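Trans-4-hydroxy-L-proline dehydratase (Clostridioides difficile 70-100-2010, PDB 6VXC) dehydrates trans-4-hydroxy-L-proline to (S)-1-pyrroline-5-carboxylate by glycyl radical chemistry, a step in the anaerobic breakdown of hydroxyproline. Local coordinates at residues 383-388 / 410-415; 360-365 / 396-401. All blocks are in the same frame, centred on the assembly; numbering follows the deposited sequence.

Contact 1 (383-388 / 410-415); sequences ILDVMD and LKRACE
Arg412 meets two aspartates of the neighbouring helix with the edge of one guanidinium, and Asp388 receives two of its nitrogens on a single oxygen. Arg412 NH2 lies 2.9 Å and Arg412 NH1 3.1 Å from Asp388 OD2. The bond from NH1 arrives well above the carboxylate plane, 51° out of it, so this is not the flat two-oxygen pairing of a carboxylate with a guanidinium. Arg412 NH2 also reaches Asp385 OD1 at 2.9 Å in an almost straight bond (N-H...O 176°). A water accepts from Arg412 NE and donates to Asp385 OD1, closing a ring beside the direct bridge. Arg412 gets there with CG anti to the backbone N (chi1 177°) and a bend at chi2, its aliphatic part running past Leu384, whose CD1 sits 3.5 Å from Arg412 CG. Helices 378-390 and 407-418 run nearly parallel here, their segment axes 10.7 Å apart, a spacing spanned mainly by Arg412; both rest on strand 396-401, Leu384 on Val399 and Leu410 on Ile401. Arg324 pairs with Asp385 OD2, and Lys419 with Asp388 OD1. With acids and bases alternating through this network, both aspartates probably stay ionised and the guanidinium is held against rotation.

Contact 2 (360-365 / 396-401); sequences FANINT and SSNVQI
Asn398 reaches diagonally across to Asn362, whose bridge partner is Ser396, on one face of two neighbouring parallel strands, the first and last elements of a beta-alpha-beta crossover whose helix is 378-390. The two asparagine side chains cross at about a right angle with the amide planes 63° apart. Asn398 ND2 donates to Asn362 OD1 at 3.0 Å, and the acceptor lies in the donor's amide plane, yet the nitrogen stands above the acceptor's carbonyl plane, 57° out of it. Asn398 ND2 also donates to Ser396 OG, at 3.2 Å; with OD1 held by Ala425 N as well, three bonds fix the rotation of this amide. Asn362, with CG anti to its main-chain nitrogen (chi1 -171°), gives its own ND2 to Gly453 O and Tyr427 OH; its side chain is about 6 Å from that of Cys454, the probable radical cysteine.

Farther along, Asn364 on that face and Gln400 set their amides perpendicular. Gln400 NE2 reaches Asn364 OD1 at 3.0 Å, only slightly tilted from the carbonyl plane, while Thr451 N also donates to that oxygen; Gln400 OE1 is hydrogen-bonded to Thr429 OG1. Beneath these amides the backbone ladder alternates regularly, from Ser396 N to Ala361 O at one end to Gln400 N and Thr365 O, 2.8 Å apart, at the other.

The face of Ile363, Thr365, Ser397 and Val399 is turned to helices, including 324-339 and 378-390. There one water joins the strands, bonding to Thr365 OG1 at 2.6 Å and to Ser397 OG, and donating to Asn398 O at 2.8 Å.

Helix 378-390 of contact 1 is the crossover between the two strands of contact 2, and helix 407-418 follows the second strand, so the paired segments alternate along the chain. Both helices pack against one face of the strand pair, and the two contact centres lie 11 Å apart. Met387 SD approaches Ser397 OG to 3.1 Å, Ile383 CG2 lies 3.4 Å from Thr365 OG1, and Leu384 CD2 is 3.8 Å from Val399 CG1. On the other face, the amides of contact 2 point to the side of the probable catalytic residues: the Asn362 side chain is about 7 Å from that of Glu456. The strand pair thus lies between the helices of contact 1 and the probable active site.

Contact 1 (383-388 / 410-415)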
ATOM      1  N   ILE A 383      18.177   1.606 -12.023  1.00 11.85           N
ATOM      2  CA  ILE A 383      17.323   1.362 -10.853  1.00  9.40           C
ATOM      3  C   ILE A 383      17.555  -0.040 -10.288  1.00 11.06           C
ATOM      4  O   ILE A 383      17.663  -0.225  -9.069  1.00 10.61           O
ATOM      5  CB  ILE A 383      15.845   1.586 -11.220  1.00  9.77           C
ATOM      6  CG1 ILE A 383      15.606   3.084 -11.480  1.00 11.18           C
ATOM      7  CG2 ILE A 383      14.914   1.022 -10.122  1.00  9.35           C
ATOM      8  CD1 ILE A 383      14.271   3.416 -12.142  1.00 12.01           C
ATOM      9  N   LEU A 384      17.646  -1.049 -11.159  1.00 11.04           N
ATOM     10  CA  LEU A 384      17.953  -2.395 -10.676  1.00 12.22           C
ATOM     11  C   LEU A 384      19.296  -2.437  -9.949  1.00 12.08           C
ATOM     12  O   LEU A 384      19.413  -3.064  -8.888  1.00 12.92           O
ATOM     13  CB  LEU A 384      17.921  -3.397 -11.829  1.00 11.11           C
ATOM     14  CG  LEU A 384      16.571  -3.721 -12.472  1.00 13.47           C
ATOM     15  CD1 LEU A 384      16.700  -4.938 -13.382  1.00 12.61           C
ATOM     16  CD2 LEU A 384      15.486  -3.957 -11.413  1.00 13.08           C
ATOM     17  N   ASP A 385      20.307  -1.735 -10.476  1.00 11.78           N
ATOM     18  CA  ASP A 385      21.592  -1.679  -9.783  1.00 13.33           C
ATOM     19  C   ASP A 385      21.471  -1.006  -8.415  1.00 11.73           C
ATOM     20  O   ASP A 385      22.092  -1.457  -7.446  1.00 14.18           O
ATOM     21  CB  ASP A 385      22.642  -0.948 -10.628  1.00 12.56           C
ATOM     22  CG  ASP A 385      23.131  -1.766 -11.812  1.00 15.90           C
ATOM     23  OD1 ASP A 385      22.975  -3.007 -11.806  1.00 19.55           O
ATOM     24  OD2 ASP A 385      23.680  -1.158 -12.750  1.00 17.22           O
ATOM     25  N   VAL A 386      20.725   0.106  -8.312  1.00 14.30           N
ATOM     26  CA  VAL A 386      20.684   0.769  -7.008  1.00 11.22           C
ATOM     27  C   VAL A 386      19.853  -0.039  -6.005  1.00 12.41           C
ATOM     28  O   VAL A 386      20.206  -0.114  -4.821  1.00 15.34           O
ATOM     29  CB  VAL A 386      20.220   2.246  -7.086  1.00 16.56           C
ATOM     30  CG1 VAL A 386      20.163   2.801  -8.505  1.00 15.79           C
ATOM     31  CG2 VAL A 386      18.955   2.514  -6.277  1.00 11.72           C
ATOM     32  N   MET A 387      18.748  -0.666  -6.436  1.00 13.20           N
ATOM     33  CA  MET A 387      17.982  -1.432  -5.451  1.00 11.19           C
ATOM     34  C   MET A 387      18.789  -2.632  -4.958  1.00 11.90           C
ATOM     35  O   MET A 387      18.783  -2.943  -3.758  1.00 12.80           O
ATOM     36  CB  MET A 387      16.620  -1.861  -6.017  1.00 10.53           C
ATOM     37  CG  MET A 387      16.648  -2.963  -7.053  1.00 11.84           C
ATOM     38  SD  MET A 387      15.017  -3.630  -7.474  1.00 14.63           S
ATOM     39  CE  MET A 387      14.592  -4.465  -5.936  1.00 10.46           C
ATOM     40  N   ASP A 388      19.542  -3.263  -5.862  1.00 13.07           N
ATOM     41  CA  ASP A 388      20.436  -4.363  -5.512  1.00 12.07           C
ATOM     42  C   ASP A 388      21.491  -3.907  -4.506  1.00 13.87           C
ATOM     43  O   ASP A 388      21.631  -4.484  -3.422  1.00 14.86           O
ATOM     44  CB  ASP A 388      21.076  -4.869  -6.809  1.00 11.84           C
ATOM     45  CG  ASP A 388      21.781  -6.206  -6.687  1.00 14.28           C
ATOM     46  OD1 ASP A 388      21.621  -6.925  -5.676  1.00 17.16           O
ATOM     47  OD2 ASP A 388      22.494  -6.543  -7.666  1.00 15.32           O
ATOM     48  N   LEU A 410      14.379  -9.337 -17.335  1.00 12.16           N
ATOM     49  CA  LEU A 410      13.723 -10.250 -16.409  1.00 11.28           C
ATOM     50  C   LEU A 410      14.741 -11.040 -15.585  1.00 13.26           C
ATOM     51  O   LEU A 410      14.581 -11.198 -14.367  1.00 12.81           O
ATOM     52  CB  LEU A 410      12.799 -11.191 -17.186  1.00 13.85           C
ATOM     53  CG  LEU A 410      12.209 -12.372 -16.415  1.00 13.09           C
ATOM     54  CD1 LEU A 410      11.379 -11.914 -15.206  1.00 10.49           C
ATOM     55  CD2 LEU A 410      11.406 -13.292 -17.355  1.00 10.88           C
ATOM     56  N   LYS A 411      15.800 -11.545 -16.230  1.00 13.33           N
ATOM     57  CA  LYS A 411      16.755 -12.378 -15.507  1.00 12.58           C
ATOM     58  C   LYS A 411      17.537 -11.569 -14.479  1.00 11.28           C
ATOM     59  O   LYS A 411      17.847 -12.071 -13.396  1.00 15.37           O
ATOM     60  CB  LYS A 411      17.692 -13.092 -16.484  1.00 14.16           C
ATOM     61  CG  LYS A 411      16.992 -14.239 -17.236  1.00 20.97           C
ATOM     62  CD  LYS A 411      17.938 -15.002 -18.155  1.00 28.24           C
ATOM     63  CE  LYS A 411      18.982 -15.790 -17.366  1.00 25.26           C
ATOM     64  NZ  LYS A 411      19.751 -16.710 -18.267  1.00 28.64           N
ATOM     65  N   ARG A 412      17.862 -10.319 -14.795  1.00 11.79           N
ATOM     66  CA  ARG A 412      18.494  -9.455 -13.807  1.00 12.49           C
ATOM     67  C   ARG A 412      17.586  -9.257 -12.594  1.00 15.10           C
ATOM     68  O   ARG A 412      18.059  -9.247 -11.449  1.00 13.87           O
ATOM     69  CB  ARG A 412      18.857  -8.118 -14.447  1.00 11.98           C
ATOM     70  CG  ARG A 412      19.454  -7.115 -13.506  1.00 15.04           C
ATOM     71  CD  ARG A 412      20.886  -7.462 -13.141  1.00 17.39           C
ATOM     72  NE  ARG A 412      21.486  -6.393 -12.346  1.00 20.63           N
ATOM     73  CZ  ARG A 412      21.770  -6.504 -11.058  1.00 19.43           C
ATOM     74  NH1 ARG A 412      21.523  -7.651 -10.437  1.00 18.85           N
ATOM     75  NH2 ARG A 412      22.296  -5.483 -10.395  1.00 15.35           N
ATOM     76  N   ALA A 413      16.281  -9.073 -12.831  1.00 12.43           N
ATOM     77  CA  ALA A 413      15.335  -8.989 -11.719  1.00 12.15           C
ATOM     78  C   ALA A 413      15.302 -10.292 -10.926  1.00 11.99           C
ATOM     79  O   ALA A 413      15.294 -10.275  -9.690  1.00 13.53           O
ATOM     80  CB  ALA A 413      13.936  -8.645 -12.236  1.00  8.19           C
ATOM     81  N   CYS A 414      15.303 -11.436 -11.616  1.00 12.31           N
ATOM     82  CA  CYS A 414      15.356 -12.704 -10.894  1.00 11.27           C
ATOM     83  C   CYS A 414      16.654 -12.859 -10.111  1.00 14.24           C
ATOM     84  O   CYS A 414      16.647 -13.437  -9.019  1.00 11.70           O
ATOM     85  CB  CYS A 414      15.166 -13.872 -11.850  1.00 17.00           C
ATOM     86  SG  CYS A 414      13.524 -13.985 -12.554  1.00 43.19           S
ATOM     87  N   GLU A 415      17.779 -12.365 -10.650  1.00 14.06           N
ATOM     88  CA  GLU A 415      19.029 -12.399  -9.893  1.00 14.01           C
ATOM     89  C   GLU A 415      18.876 -11.728  -8.541  1.00 13.45           C
ATOM     90  O   GLU A 415      19.368 -12.232  -7.528  1.00 15.28           O
ATOM     91  CB  GLU A 415      20.150 -11.689 -10.643  1.00 18.82           C
ATOM     92  CG  GLU A 415      20.844 -12.448 -11.706  1.00 26.18           C
ATOM     93  CD  GLU A 415      21.991 -11.623 -12.280  1.00 34.52           C
ATOM     94  OE1 GLU A 415      22.665 -10.919 -11.488  1.00 35.54           O
ATOM     95  OE2 GLU A 415      22.180 -11.656 -13.517  1.00 33.83           O
TER
HETATM   96  O   HOH W   1      20.922  -3.870 -13.963  1.00 23.50           O

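Contact 2 (360-365 / 396-401)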
ATOM      1  N   PHE A 360       5.046   1.627   1.820  1.00 11.06           N
ATOM      2  CA  PHE A 360       4.538   1.035   0.587  1.00 12.55           C
ATOM      3  C   PHE A 360       4.611   2.003  -0.592  1.00 12.71           C
ATOM      4  O   PHE A 360       3.659   2.141  -1.361  1.00 13.46           O
ATOM      5  CB  PHE A 360       3.098   0.530   0.773  1.00 11.31           C
ATOM      6  CG  PHE A 360       2.966  -0.535   1.801  1.00 12.10           C
ATOM      7  CD1 PHE A 360       2.850  -0.213   3.138  1.00 12.51           C
ATOM      8  CD2 PHE A 360       2.976  -1.868   1.437  1.00 12.58           C
ATOM      9  CE1 PHE A 360       2.741  -1.188   4.085  1.00 13.39           C
ATOM     10  CE2 PHE A 360       2.867  -2.849   2.387  1.00 15.37           C
ATOM     11  CZ  PHE A 360       2.755  -2.505   3.720  1.00 12.00           C
ATOM     12  N   ALA A 361       5.760   2.654  -0.748  1.00 11.30           N
ATOM     13  CA  ALA A 361       6.010   3.517  -1.900  1.00 11.49           C
ATOM     14  C   ALA A 361       6.534   2.625  -3.018  1.00 10.68           C
ATOM     15  O   ALA A 361       7.703   2.244  -3.027  1.00 14.30           O
ATOM     16  CB  ALA A 361       6.985   4.637  -1.569  1.00  8.31           C
ATOM     17  N   ASN A 362       5.660   2.291  -3.952  1.00 10.59           N
ATOM     18  CA  ASN A 362       5.883   1.228  -4.922  1.00 11.48           C
ATOM     19  C   ASN A 362       6.365   1.817  -6.253  1.00 11.41           C
ATOM     20  O   ASN A 362       5.635   2.559  -6.908  1.00 10.90           O
ATOM     21  CB  ASN A 362       4.578   0.447  -5.085  1.00 12.54           C
ATOM     22  CG  ASN A 362       4.736  -0.814  -5.903  1.00 10.84           C
ATOM     23  OD1 ASN A 362       5.511  -0.868  -6.848  1.00 13.05           O
ATOM     24  ND2 ASN A 362       3.936  -1.822  -5.576  1.00 10.80           N
ATOM     25  N   ILE A 363       7.579   1.453  -6.664  1.00 11.01           N
ATOM     26  CA  ILE A 363       8.159   1.895  -7.927  1.00  9.35           C
ATOM     27  C   ILE A 363       8.092   0.743  -8.929  1.00 10.51           C
ATOM     28  O   ILE A 363       8.457  -0.391  -8.605  1.00 12.19           O
ATOM     29  CB  ILE A 363       9.597   2.414  -7.714  1.00 11.39           C
ATOM     30  CG1 ILE A 363       9.562   3.638  -6.774  1.00 11.52           C
ATOM     31  CG2 ILE A 363      10.252   2.748  -9.052  1.00 11.23           C
ATOM     32  CD1 ILE A 363      10.908   4.242  -6.398  1.00 10.31           C
ATOM     33  N   ASN A 364       7.573   1.034 -10.134  1.00 11.58           N
ATOM     34  CA  ASN A 364       7.388   0.086 -11.230  1.00 10.01           C
ATOM     35  C   ASN A 364       8.466   0.359 -12.291  1.00 10.22           C
ATOM     36  O   ASN A 364       8.440   1.403 -12.949  1.00 13.05           O
ATOM     37  CB  ASN A 364       6.002   0.248 -11.856  1.00  9.14           C
ATOM     38  CG  ASN A 364       4.866  -0.436 -11.081  1.00 10.68           C
ATOM     39  OD1 ASN A 364       3.819  -0.680 -11.664  1.00 13.72           O
ATOM     40  ND2 ASN A 364       5.043  -0.697  -9.779  1.00 10.64           N
ATOM     41  N   THR A 365       9.389  -0.574 -12.477  1.00 10.66           N
ATOM     42  CA  THR A 365      10.478  -0.440 -13.439  1.00 11.04           C
ATOM     43  C   THR A 365      10.306  -1.465 -14.554  1.00 11.29           C
ATOM     44  O   THR A 365       9.942  -2.621 -14.303  1.00 11.10           O
ATOM     45  CB  THR A 365      11.840  -0.598 -12.722  1.00 11.31           C
ATOM     46  OG1 THR A 365      12.004   0.462 -11.777  1.00 10.10           O
ATOM     47  CG2 THR A 365      13.033  -0.568 -13.688  1.00 10.86           C
ATOM     48  N   SER A 396       9.655   0.409  -2.208  1.00 10.82           N
ATOM     49  CA  SER A 396       9.306  -0.929  -2.659  1.00 11.39           C
ATOM     50  C   SER A 396       9.578  -0.964  -4.160  1.00 11.72           C
ATOM     51  O   SER A 396       8.751  -0.521  -4.967  1.00 11.16           O
ATOM     52  CB  SER A 396       7.852  -1.227  -2.292  1.00 13.36           C
ATOM     53  OG  SER A 396       7.445  -2.514  -2.684  1.00 17.74           O
ATOM     54  N   SER A 397      10.763  -1.475  -4.537  1.00 11.15           N
ATOM     55  CA  SER A 397      11.272  -1.385  -5.906  1.00 10.12           C
ATOM     56  C   SER A 397      10.939  -2.672  -6.660  1.00  9.49           C
ATOM     57  O   SER A 397      11.506  -3.734  -6.379  1.00 11.08           O
ATOM     58  CB  SER A 397      12.779  -1.124  -5.906  1.00  8.89           C
ATOM     59  OG  SER A 397      13.274  -1.071  -7.238  1.00 11.46           O
ATOM     60  N   ASN A 398      10.036  -2.571  -7.626  1.00 11.38           N
ATOM     61  CA  ASN A 398       9.484  -3.732  -8.315  1.00  9.31           C
ATOM     62  C   ASN A 398       9.621  -3.561  -9.819  1.00  8.94           C
ATOM     63  O   ASN A 398       9.962  -2.484 -10.315  1.00 12.29           O
ATOM     64  CB  ASN A 398       8.014  -3.930  -7.927  1.00  7.59           C
ATOM     65  CG  ASN A 398       7.853  -4.086  -6.455  1.00  8.28           C
ATOM     66  OD1 ASN A 398       8.438  -4.977  -5.865  1.00 12.07           O
ATOM     67  ND2 ASN A 398       7.138  -3.185  -5.840  1.00 11.38           N
ATOM     68  N   VAL A 399       9.279  -4.620 -10.556  1.00 10.28           N
ATOM     69  CA  VAL A 399       9.398  -4.625 -12.005  1.00 10.71           C
ATOM     70  C   VAL A 399       8.061  -4.991 -12.641  1.00 10.64           C
ATOM     71  O   VAL A 399       7.292  -5.789 -12.096  1.00 10.14           O
ATOM     72  CB  VAL A 399      10.523  -5.583 -12.470  1.00  9.63           C
ATOM     73  CG1 VAL A 399      11.852  -5.127 -11.869  1.00  8.38           C
ATOM     74  CG2 VAL A 399      10.219  -7.041 -12.133  1.00  8.09           C
ATOM     75  N   GLN A 400       7.765  -4.334 -13.759  1.00 13.29           N
ATOM     76  CA  GLN A 400       6.704  -4.724 -14.671  1.00 10.79           C
ATOM     77  C   GLN A 400       7.317  -5.541 -15.801  1.00 11.17           C
ATOM     78  O   GLN A 400       8.225  -5.073 -16.496  1.00 12.03           O
ATOM     79  CB  GLN A 400       5.970  -3.508 -15.237  1.00 10.12           C
ATOM     80  CG  GLN A 400       4.747  -3.062 -14.453  1.00  7.13           C
ATOM     81  CD  GLN A 400       3.869  -2.106 -15.252  1.00  9.55           C
ATOM     82  OE1 GLN A 400       3.514  -2.386 -16.398  1.00 15.96           O
ATOM     83  NE2 GLN A 400       3.551  -0.953 -14.666  1.00 11.63           N
ATOM     84  N   ILE A 401       6.801  -6.740 -15.993  1.00 10.87           N
ATOM     85  CA  ILE A 401       7.267  -7.652 -17.016  1.00 10.89           C
ATOM     86  C   ILE A 401       6.176  -7.735 -18.067  1.00 11.15           C
ATOM     87  O   ILE A 401       5.036  -8.082 -17.753  1.00 11.87           O
ATOM     88  CB  ILE A 401       7.587  -9.034 -16.426  1.00 10.99           C
ATOM     89  CG1 ILE A 401       8.649  -8.926 -15.319  1.00 10.36           C
ATOM     90  CG2 ILE A 401       7.971 -10.006 -17.528  1.00 11.81           C
ATOM     91  CD1 ILE A 401       9.952  -8.233 -15.719  1.00 10.39           C
TER
HETATM   92  O   HOH W   2      11.584  -0.431  -9.354  1.00 10.16           O